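Local coordinates for LPXTG cell wall surface protein (Streptococcus gordonii, PDB 4IGB) that acts as a cell-wall-anchored adhesin of an oral streptococcus, probably helping it attach to collagen and to oral keratinocytes through its N-terminal region, at residues Val47-Ser53 / Glu68-Leu74; Pro55-Leu60 / Val155-Ala160; Tyr65-Met69 / Ser142-Glu146. Residues are numbered along the deposited sequence.

From the N terminus, strand 47-53 comes first; its pairing with 68-74 in interaction 1 closes the loop 54-67. Within that loop, strand 56-57 pairs with 157-158, about a hundred residues further on, so interaction 2 crosses interaction 1 along the chain. Interaction 3 begins at the end of the same loop, joins 65-69 to the turn 142-146, and is nested inside the span closed by interaction 2. Interactions 1 and 3 share Glu68 and Met69. Tyr157 links all three: it packs on Leu52 and Met69, and its hydroxyl hydrogen-bonds to Trp145. Together they tie the edge of the six-stranded sheet in the N-terminal domain to the loops beside it.

Interaction 1: residues Val47-Ser53 / Glu68-Leu74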
loop_
_atom_site.group_PDB
_atom_site.type_symbol
_atom_site.label_atom_id
_atom_site.label_comp_id
_atom_site.label_asym_id
_atom_site.label_seq_id
_atom_site.Cartn_x
_atom_site.Cartn_y
_atom_site.Cartn_z
ATOM N N VAL B 47 -15.115 21.097 9.537
ATOM C CA VAL B 47 -13.708 20.867 9.823
ATOM C C VAL B 47 -12.967 22.153 10.189
ATOM O O VAL B 47 -13.044 23.154 9.482
ATOM C CB VAL B 47 -12.991 20.198 8.641
ATOM C CG1 VAL B 47 -11.498 20.115 8.916
ATOM C CG2 VAL B 47 -13.550 18.812 8.398
ATOM N N ASP B 48 -12.275 22.115 11.321
ATOM C CA ASP B 48 -11.378 23.183 11.736
ATOM C C ASP B 48 -9.954 22.742 11.422
ATOM O O ASP B 48 -9.426 21.831 12.056
ATOM C CB ASP B 48 -11.538 23.413 13.237
ATOM C CG ASP B 48 -10.779 24.620 13.733
ATOM O OD1 ASP B 48 -10.563 25.566 12.961
ATOM O OD2 ASP B 48 -10.400 24.627 14.914
ATOM N N GLN B 49 -9.347 23.384 10.431
ATOM C CA GLN B 49 -7.985 23.063 10.027
ATOM C C GLN B 49 -7.039 24.186 10.426
ATOM O O GLN B 49 -7.328 25.360 10.202
ATOM C CB GLN B 49 -7.917 22.827 8.516
ATOM C CG GLN B 49 -6.514 22.611 7.974
ATOM C CD GLN B 49 -6.472 22.593 6.459
ATOM O OE1 GLN B 49 -7.498 22.745 5.797
ATOM N NE2 GLN B 49 -5.283 22.406 5.899
ATOM N N PHE B 50 -5.907 23.824 11.020
ATOM C CA PHE B 50 -4.919 24.812 11.433
ATOM C C PHE B 50 -3.535 24.198 11.612
ATOM O O PHE B 50 -3.402 23.018 11.936
ATOM C CB PHE B 50 -5.360 25.512 12.721
ATOM C CG PHE B 50 -5.649 24.573 13.856
ATOM C CD1 PHE B 50 -4.641 24.173 14.714
ATOM C CD2 PHE B 50 -6.931 24.097 14.067
ATOM C CE1 PHE B 50 -4.905 23.311 15.759
ATOM C CE2 PHE B 50 -7.200 23.236 15.112
ATOM C CZ PHE B 50 -6.187 22.843 15.958
ATOM N N HIS B 51 -2.508 25.010 11.395
ATOM C CA HIS B 51 -1.132 24.567 11.556
ATOM C C HIS B 51 -0.698 24.704 13.009
ATOM O O HIS B 51 -1.037 25.676 13.679
ATOM C CB HIS B 51 -0.202 25.375 10.650
ATOM C CG HIS B 51 1.226 24.928 10.696
ATOM N ND1 HIS B 51 1.801 24.167 9.701
ATOM C CD2 HIS B 51 2.196 25.134 11.619
ATOM C CE1 HIS B 51 3.062 23.926 10.008
ATOM N NE2 HIS B 51 3.327 24.501 11.166
ATOM N N LEU B 52 0.052 23.720 13.490
ATOM C CA LEU B 52 0.553 23.734 14.857
ATOM C C LEU B 52 2.067 23.585 14.858
ATOM O O LEU B 52 2.610 22.708 14.186
ATOM C CB LEU B 52 -0.085 22.605 15.669
ATOM C CG LEU B 52 -0.932 23.011 16.875
ATOM C CD1 LEU B 52 -1.725 24.272 16.581
ATOM C CD2 LEU B 52 -1.855 21.875 17.283
ATOM N N SER B 53 2.751 24.441 15.608
ATOM C CA SER B 53 4.207 24.364 15.683
ATOM C C SER B 53 4.637 23.918 17.087
ATOM O O SER B 53 4.359 24.592 18.068
ATOM C CB SER B 53 4.823 25.719 15.335
ATOM O OG SER B 53 6.236 25.638 15.336
ATOM N N GLU B 68 6.628 20.432 13.421
ATOM C CA GLU B 68 5.498 21.065 12.714
ATOM C C GLU B 68 4.377 20.089 12.346
ATOM O O GLU B 68 4.617 18.961 11.911
ATOM C CB GLU B 68 5.972 21.840 11.477
ATOM C CG GLU B 68 7.044 22.904 11.764
ATOM C CD GLU B 68 6.565 24.041 12.647
ATOM O OE1 GLU B 68 5.388 24.425 12.570
ATOM O OE2 GLU B 68 7.381 24.583 13.419
ATOM N N MET B 69 3.145 20.541 12.535
ATOM C CA MET B 69 1.986 19.675 12.382
ATOM C C MET B 69 0.861 20.413 11.675
ATOM O O MET B 69 0.670 21.619 11.866
ATOM C CB MET B 69 1.489 19.220 13.759
ATOM C CG MET B 69 0.088 18.617 13.760
ATOM S SD MET B 69 -0.463 18.103 15.402
ATOM C CE MET B 69 0.500 16.605 15.618
ATOM N N GLU B 70 0.115 19.685 10.856
ATOM C CA GLU B 70 -1.136 20.211 10.342
ATOM C C GLU B 70 -2.246 19.428 11.004
ATOM O O GLU B 70 -2.314 18.199 10.885
ATOM C CB GLU B 70 -1.203 20.120 8.817
ATOM C CG GLU B 70 -2.398 20.894 8.209
ATOM C CD GLU B 70 -2.216 22.403 8.225
ATOM O OE1 GLU B 70 -1.101 22.886 8.522
ATOM O OE2 GLU B 70 -3.195 23.117 7.927
ATOM N N ASN B 71 -3.112 20.146 11.712
ATOM C CA ASN B 71 -4.111 19.521 12.569
ATOM C C ASN B 71 -5.523 19.727 12.075
ATOM O O ASN B 71 -5.848 20.784 11.539
ATOM C CB ASN B 71 -4.026 20.066 13.996
ATOM C CG ASN B 71 -4.676 19.143 14.998
ATOM O OD1 ASN B 71 -5.307 19.607 15.945
ATOM N ND2 ASN B 71 -4.540 17.832 14.800
ATOM N N PHE B 72 -6.370 18.728 12.294
ATOM C CA PHE B 72 -7.752 18.796 11.835
ATOM C C PHE B 72 -8.703 18.362 12.932
ATOM O O PHE B 72 -8.586 17.255 13.488
ATOM C CB PHE B 72 -7.961 17.907 10.607
ATOM C CG PHE B 72 -7.134 18.294 9.419
ATOM C CD1 PHE B 72 -5.802 17.915 9.330
ATOM C CD2 PHE B 72 -7.698 19.015 8.371
ATOM C CE1 PHE B 72 -5.048 18.249 8.213
ATOM C CE2 PHE B 72 -6.944 19.369 7.270
ATOM C CZ PHE B 72 -5.616 18.982 7.186
ATOM N N THR B 73 -9.655 19.225 13.244
ATOM C CA THR B 73 -10.675 18.874 14.217
ATOM C C THR B 73 -12.056 19.081 13.632
ATOM O O THR B 73 -12.203 19.681 12.569
ATOM C CB THR B 73 -10.534 19.711 15.504
ATOM O OG1 THR B 73 -10.873 21.073 15.227
ATOM C CG2 THR B 73 -9.091 19.625 16.056
ATOM N N LEU B 74 -13.063 18.575 14.341
ATOM C CA LEU B 74 -14.453 18.661 13.930
ATOM C C LEU B 74 -15.240 19.512 14.931
ATOM O O LEU B 74 -15.194 19.268 16.133
ATOM C CB LEU B 74 -15.056 17.252 13.848
ATOM C CG LEU B 74 -14.643 16.435 12.629
ATOM C CD1 LEU B 74 -14.994 14.969 12.804
ATOM C CD2 LEU B 74 -15.291 17.012 11.355
#
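Val47 starts an antiparallel ladder that runs unbroken to Ser53. Its CA makes a CA-H...O contact with Thr73 O at 3.3 Å, and its methyls meet Phe72 (CG1 to CD2, 4.0 Å) and Leu74 (CG2 to CD2, 3.9 Å). Asp48 forms the first hydrogen-bonded pair, Asp48 N to Thr73 O at 2.7 Å and Thr73 N to Asp48 O at 2.9 Å; its OD2 bonds to Tyr164. At Gln49, CG packs on Phe72 while NE2 donates to Glu70 OE2 at 3.0 Å; OE1 takes a bond from Lys43. Phe50 pairs with Asn71 (N to O 3.1 Å, O to N 2.9 Å), and its p rotamer lays the ring over Asn71 CB, a CH-pi contact 4.2 Å from the centroid. His51 reaches two carboxylates: a very short NE2 to Glu68 OE1 bond of 2.5 Å and a weak one from ND1 to Glu70 OE1 at 3.4 Å. Leu52 exchanges backbone bonds with Met69, and Ser53 OG gives Glu68 OE2 a second very short bond, 2.5 Å. Strand 47-53 is an outer strand of the six-stranded antiparallel sheet, and strand 135-142 bonds along the other edge of 68-75. Val47, Phe72 and Leu74 pack against strand 84-100 of the eight-stranded sheet, as in a beta sandwich; on the opposite face Leu52 and Met69 meet Tyr157, and Phe50 stacks on His162.

Interaction 2: residues Pro55-Leu60 / Val155-Ala160; sequences PHYEYL and VPYVDA
The backbones run antiparallel, with His56 opposite Val158 (CA-CA 5.2 Å), Tyr57 opposite Tyr157 (5.2 Å) and Glu58 opposite Pro156 (4.6 Å). Three main-chain hydrogen bonds set this register: His56 N to Val158 O at 2.8 Å, Val158 N to His56 O at 3.2 Å, and Glu58 N to Pro156 O at 2.8 Å. The result is a small two-stranded antiparallel ribbon separate from the large sheets. Beyond it the first strand breaks in a classic gamma turn: Glu58 takes phi/psi 74/-47° and Tyr59 N bonds to Tyr57 O at 2.8 Å. Among the aromatic contacts, Tyr57 (chi1 t) and Tyr157 (chi1 m) form an offset edge-to-face pair, the edge of Tyr57 toward the face of Tyr157, with centroids 5.7 Å apart and planes at 75°. Val155 CG1 sits over one face of Tyr57, 4.0 Å from the centroid. Apolar packing brings Pro55 CB within 3.9 Å of Tyr157 CB, and Leu60 CB within 4.0 Å of Val158 CG2. Outward polar bonds link His56 ND1 to Gly62 O and Tyr157 OH to Glu151.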
loop_
_atom_site.group_PDB
_atom_site.type_symbol
_atom_site.label_atom_id
_atom_site.label_comp_id
_atom_site.label_asym_id
_atom_site.label_seq_id
_atom_site.Cartn_x
_atom_site.Cartn_y
_atom_site.Cartn_z
ATOM N N PRO B 55 3.446 21.226 18.864
ATOM C CA PRO B 55 2.172 21.057 19.564
ATOM C C PRO B 55 2.343 20.383 20.920
ATOM O O PRO B 55 3.250 19.574 21.101
ATOM C CB PRO B 55 1.382 20.147 18.624
ATOM C CG PRO B 55 2.420 19.347 17.930
ATOM C CD PRO B 55 3.611 20.251 17.771
ATOM N N HIS B 56 1.468 20.721 21.859
ATOM C CA HIS B 56 1.456 20.073 23.160
ATOM C C HIS B 56 0.560 18.845 23.085
ATOM O O HIS B 56 -0.537 18.905 22.530
ATOM C CB HIS B 56 0.955 21.036 24.237
ATOM C CG HIS B 56 1.864 22.200 24.473
ATOM N ND1 HIS B 56 2.804 22.217 25.481
ATOM C CD2 HIS B 56 1.983 23.385 23.829
ATOM C CE1 HIS B 56 3.460 23.363 25.451
ATOM N NE2 HIS B 56 2.980 24.091 24.457
ATOM N N TYR B 57 1.033 17.731 23.630
ATOM C CA TYR B 57 0.292 16.480 23.546
ATOM C C TYR B 57 -0.870 16.406 24.531
ATOM O O TYR B 57 -0.676 16.440 25.745
ATOM C CB TYR B 57 1.221 15.281 23.746
ATOM C CG TYR B 57 0.513 13.950 23.637
ATOM C CD1 TYR B 57 0.325 13.341 22.405
ATOM C CD2 TYR B 57 0.024 13.307 24.766
ATOM C CE1 TYR B 57 -0.324 12.129 22.300
ATOM C CE2 TYR B 57 -0.626 12.093 24.670
ATOM C CZ TYR B 57 -0.798 11.509 23.435
ATOM O OH TYR B 57 -1.445 10.300 23.334
ATOM N N GLU B 58 -2.079 16.297 23.990
ATOM C CA GLU B 58 -3.288 16.084 24.797
ATOM C C GLU B 58 -3.803 17.296 25.600
ATOM O O GLU B 58 -5.007 17.590 25.587
ATOM C CB GLU B 58 -3.140 14.865 25.722
ATOM C CG GLU B 58 -4.391 14.615 26.560
ATOM C CD GLU B 58 -4.413 13.250 27.210
ATOM O OE1 GLU B 58 -3.332 12.652 27.388
ATOM O OE2 GLU B 58 -5.523 12.775 27.530
ATOM N N TYR B 59 -2.899 17.973 26.304
ATOM C CA TYR B 59 -3.247 19.137 27.121
ATOM C C TYR B 59 -2.235 20.251 26.906
ATOM O O TYR B 59 -1.054 19.986 26.723
ATOM C CB TYR B 59 -3.255 18.780 28.612
ATOM C CG TYR B 59 -4.255 17.723 29.008
ATOM C CD1 TYR B 59 -5.613 18.007 29.045
ATOM C CD2 TYR B 59 -3.839 16.445 29.366
ATOM C CE1 TYR B 59 -6.537 17.046 29.414
ATOM C CE2 TYR B 59 -4.757 15.472 29.735
ATOM C CZ TYR B 59 -6.107 15.782 29.758
ATOM O OH TYR B 59 -7.025 14.825 30.123
ATOM N N LEU B 60 -2.699 21.494 26.951
ATOM C CA LEU B 60 -1.802 22.638 26.838
ATOM C C LEU B 60 -0.657 22.551 27.846
ATOM O O LEU B 60 0.500 22.827 27.514
ATOM C CB LEU B 60 -2.574 23.934 27.038
ATOM C CG LEU B 60 -1.760 25.208 26.857
ATOM C CD1 LEU B 60 -0.943 25.146 25.565
ATOM C CD2 LEU B 60 -2.686 26.417 26.866
ATOM N N VAL B 155 -6.958 12.288 20.417
ATOM C CA VAL B 155 -6.101 12.965 21.369
ATOM C C VAL B 155 -5.741 14.340 20.820
ATOM O O VAL B 155 -5.054 14.440 19.804
ATOM C CB VAL B 155 -4.806 12.183 21.611
ATOM C CG1 VAL B 155 -3.999 12.870 22.685
ATOM C CG2 VAL B 155 -5.121 10.743 22.008
ATOM N N PRO B 156 -6.192 15.406 21.489
ATOM C CA PRO B 156 -5.881 16.752 21.003
ATOM C C PRO B 156 -4.382 17.018 20.875
ATOM O O PRO B 156 -3.546 16.485 21.625
ATOM C CB PRO B 156 -6.451 17.661 22.098
ATOM C CG PRO B 156 -7.450 16.830 22.806
ATOM C CD PRO B 156 -6.934 15.444 22.762
ATOM N N TYR B 157 -4.054 17.850 19.897
ATOM C CA TYR B 157 -2.782 18.550 19.881
ATOM C C TYR B 157 -3.139 20.014 19.962
ATOM O O TYR B 157 -4.030 20.470 19.258
ATOM C CB TYR B 157 -2.008 18.241 18.604
ATOM C CG TYR B 157 -1.500 16.827 18.591
ATOM C CD1 TYR B 157 -0.298 16.504 19.209
ATOM C CD2 TYR B 157 -2.237 15.808 17.998
ATOM C CE1 TYR B 157 0.167 15.214 19.224
ATOM C CE2 TYR B 157 -1.777 14.509 18.000
ATOM C CZ TYR B 157 -0.569 14.217 18.620
ATOM O OH TYR B 157 -0.082 12.928 18.639
ATOM N N VAL B 158 -2.465 20.749 20.833
ATOM C CA VAL B 158 -2.860 22.121 21.084
ATOM C C VAL B 158 -1.669 23.054 21.278
ATOM O O VAL B 158 -0.544 22.620 21.556
ATOM C CB VAL B 158 -3.788 22.228 22.331
ATOM C CG1 VAL B 158 -4.984 21.293 22.201
ATOM C CG2 VAL B 158 -3.008 21.923 23.607
ATOM N N ASP B 159 -1.938 24.340 21.098
ATOM C CA ASP B 159 -1.058 25.392 21.579
ATOM C C ASP B 159 -1.922 26.500 22.165
ATOM O O ASP B 159 -3.149 26.375 22.209
ATOM C CB ASP B 159 -0.108 25.899 20.487
ATOM C CG ASP B 159 -0.826 26.581 19.342
ATOM O OD1 ASP B 159 -2.042 26.851 19.448
ATOM O OD2 ASP B 159 -0.156 26.865 18.327
ATOM N N ALA B 160 -1.286 27.573 22.622
ATOM C CA ALA B 160 -1.988 28.640 23.328
ATOM C C ALA B 160 -3.130 29.231 22.510
ATOM O O ALA B 160 -4.152 29.628 23.056
ATOM C CB ALA B 160 -1.010 29.732 23.734
#

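Interaction 3: residues Tyr65-Met69 / Ser142-Glu146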
loop_
_atom_site.group_PDB
_atom_site.type_symbol
_atom_site.label_atom_id
_atom_site.label_comp_id
_atom_site.label_asym_id
_atom_site.label_seq_id
_atom_site.Cartn_x
_atom_site.Cartn_y
_atom_site.Cartn_z
ATOM N N TYR B 65 6.161 18.918 21.729
ATOM C CA TYR B 65 6.895 17.999 20.883
ATOM C C TYR B 65 7.297 18.718 19.589
ATOM O O TYR B 65 6.526 19.509 19.051
ATOM C CB TYR B 65 6.039 16.773 20.566
ATOM C CG TYR B 65 5.864 15.783 21.695
ATOM C CD1 TYR B 65 5.012 16.048 22.763
ATOM C CD2 TYR B 65 6.516 14.557 21.671
ATOM C CE1 TYR B 65 4.841 15.129 23.789
ATOM C CE2 TYR B 65 6.347 13.631 22.691
ATOM C CZ TYR B 65 5.509 13.921 23.748
ATOM O OH TYR B 65 5.344 12.995 24.763
ATOM N N PRO B 66 8.511 18.451 19.085
ATOM C CA PRO B 66 8.972 19.090 17.849
ATOM C C PRO B 66 8.626 18.204 16.647
ATOM O O PRO B 66 8.708 16.980 16.786
ATOM C CB PRO B 66 10.494 19.154 18.050
ATOM C CG PRO B 66 10.807 18.197 19.237
ATOM C CD PRO B 66 9.520 17.515 19.609
ATOM N N GLY B 67 8.246 18.779 15.501
ATOM C CA GLY B 67 8.188 20.217 15.304
ATOM C C GLY B 67 6.900 20.749 14.687
ATOM O O GLY B 67 6.163 21.465 15.354
ATOM N N GLU B 68 6.628 20.432 13.421
ATOM C CA GLU B 68 5.498 21.065 12.714
ATOM C C GLU B 68 4.377 20.089 12.346
ATOM O O GLU B 68 4.617 18.961 11.911
ATOM C CB GLU B 68 5.972 21.840 11.477
ATOM C CG GLU B 68 7.044 22.904 11.764
ATOM C CD GLU B 68 6.565 24.041 12.647
ATOM O OE1 GLU B 68 5.388 24.425 12.570
ATOM O OE2 GLU B 68 7.381 24.583 13.419
ATOM N N MET B 69 3.145 20.541 12.535
ATOM C CA MET B 69 1.986 19.675 12.382
ATOM C C MET B 69 0.861 20.413 11.675
ATOM O O MET B 69 0.670 21.619 11.866
ATOM C CB MET B 69 1.489 19.220 13.759
ATOM C CG MET B 69 0.088 18.617 13.760
ATOM S SD MET B 69 -0.463 18.103 15.402
ATOM C CE MET B 69 0.500 16.605 15.618
ATOM N N SER B 142 2.040 14.954 10.659
ATOM C CA SER B 142 3.283 15.413 11.267
ATOM C C SER B 142 4.282 14.288 11.276
ATOM O O SER B 142 3.947 13.134 10.999
ATOM C CB SER B 142 3.059 15.815 12.717
ATOM O OG SER B 142 3.011 14.650 13.526
ATOM N N GLU B 143 5.517 14.614 11.631
ATOM C CA GLU B 143 6.487 13.561 11.847
ATOM C C GLU B 143 6.925 13.500 13.304
ATOM O O GLU B 143 8.053 13.142 13.596
ATOM C CB GLU B 143 7.659 13.684 10.869
ATOM C CG GLU B 143 7.232 13.441 9.423
ATOM C CD GLU B 143 8.353 13.636 8.415
ATOM O OE1 GLU B 143 8.598 12.720 7.617
ATOM O OE2 GLU B 143 8.976 14.716 8.400
ATOM N N LEU B 144 6.021 13.836 14.221
ATOM C CA LEU B 144 6.329 13.722 15.651
ATOM C C LEU B 144 6.706 12.296 16.047
ATOM O O LEU B 144 7.551 12.099 16.916
ATOM C CB LEU B 144 5.146 14.132 16.532
ATOM C CG LEU B 144 4.546 15.533 16.535
ATOM C CD1 LEU B 144 3.823 15.748 17.862
ATOM C CD2 LEU B 144 5.608 16.596 16.299
ATOM N N TRP B 145 6.051 11.312 15.431
ATOM C CA TRP B 145 6.129 9.922 15.869
ATOM C C TRP B 145 6.918 9.056 14.894
ATOM O O TRP B 145 7.797 8.300 15.303
ATOM C CB TRP B 145 4.718 9.364 16.064
ATOM C CG TRP B 145 3.854 10.306 16.838
ATOM C CD1 TRP B 145 2.696 10.898 16.419
ATOM C CD2 TRP B 145 4.094 10.789 18.162
ATOM N NE1 TRP B 145 2.194 11.714 17.410
ATOM C CE2 TRP B 145 3.038 11.665 18.491
ATOM C CE3 TRP B 145 5.102 10.566 19.106
ATOM C CZ2 TRP B 145 2.956 12.313 19.725
ATOM C CZ3 TRP B 145 5.023 11.219 20.336
ATOM C CH2 TRP B 145 3.958 12.080 20.629
ATOM N N GLU B 146 6.583 9.163 13.611
ATOM C CA GLU B 146 7.315 8.491 12.545
ATOM C C GLU B 146 7.493 9.474 11.405
ATOM O O GLU B 146 6.767 10.467 11.313
ATOM C CB GLU B 146 6.519 7.321 11.959
ATOM C CG GLU B 146 5.904 6.348 12.926
ATOM C CD GLU B 146 5.054 5.304 12.203
ATOM O OE1 GLU B 146 5.038 5.298 10.947
ATOM O OE2 GLU B 146 4.398 4.497 12.890
HETATM O O HOH W 1 6.618 17.172 11.907
#
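Leu144 fills the centre of this contact. With chi1 m and chi2 t, its two methyls split: CD1 lies 3.6 Å from Tyr65 CB and 4.1 Å from Met69 CE, while CD2 presses against the backbone, 3.2 Å from Pro66 O and 3.5 Å from Gly67 N. That backbone is unusual, for the peptide between Pro66 and Gly67 is cis, bending the chain around the leucine before it enters strand 68-75. Met69 is extended through chi1 and chi2 (both t) and then turns at chi3 (m), which carries CE to within 3.8 Å of Ser142 OG. Ser142 holds chi1 at 79° (p), so OG can accept from Leu144 N at 3.2 Å. This is an ST turn, formed where the chain leaves strand 135-142 for the loop leading to strand 149-153, and its donor, Leu144, is the residue that packs on 65-69. A water joins the two backbones, donating to Glu68 O at 2.7 Å and accepting from Glu143 N at 2.8 Å. Further out, Tyr65 and Trp145, both m at chi1, bring their rings together obliquely: the centroid of the tyrosine ring is 5.0 Å from that of the indole six-membered ring, the planes meet at 58°, and Trp145 CH2 lies over the tyrosine face, 3.5 Å from Tyr65 CE2. Both rings also touch Tyr57, and Trp145 NE1 bonds to Tyr157 OH. The CA-to-CB bond of Glu68 points away from 142-146, and its carboxylate hydrogen-bonds to His51 and Ser53; Glu143 OE1 bonds to Asn148 N.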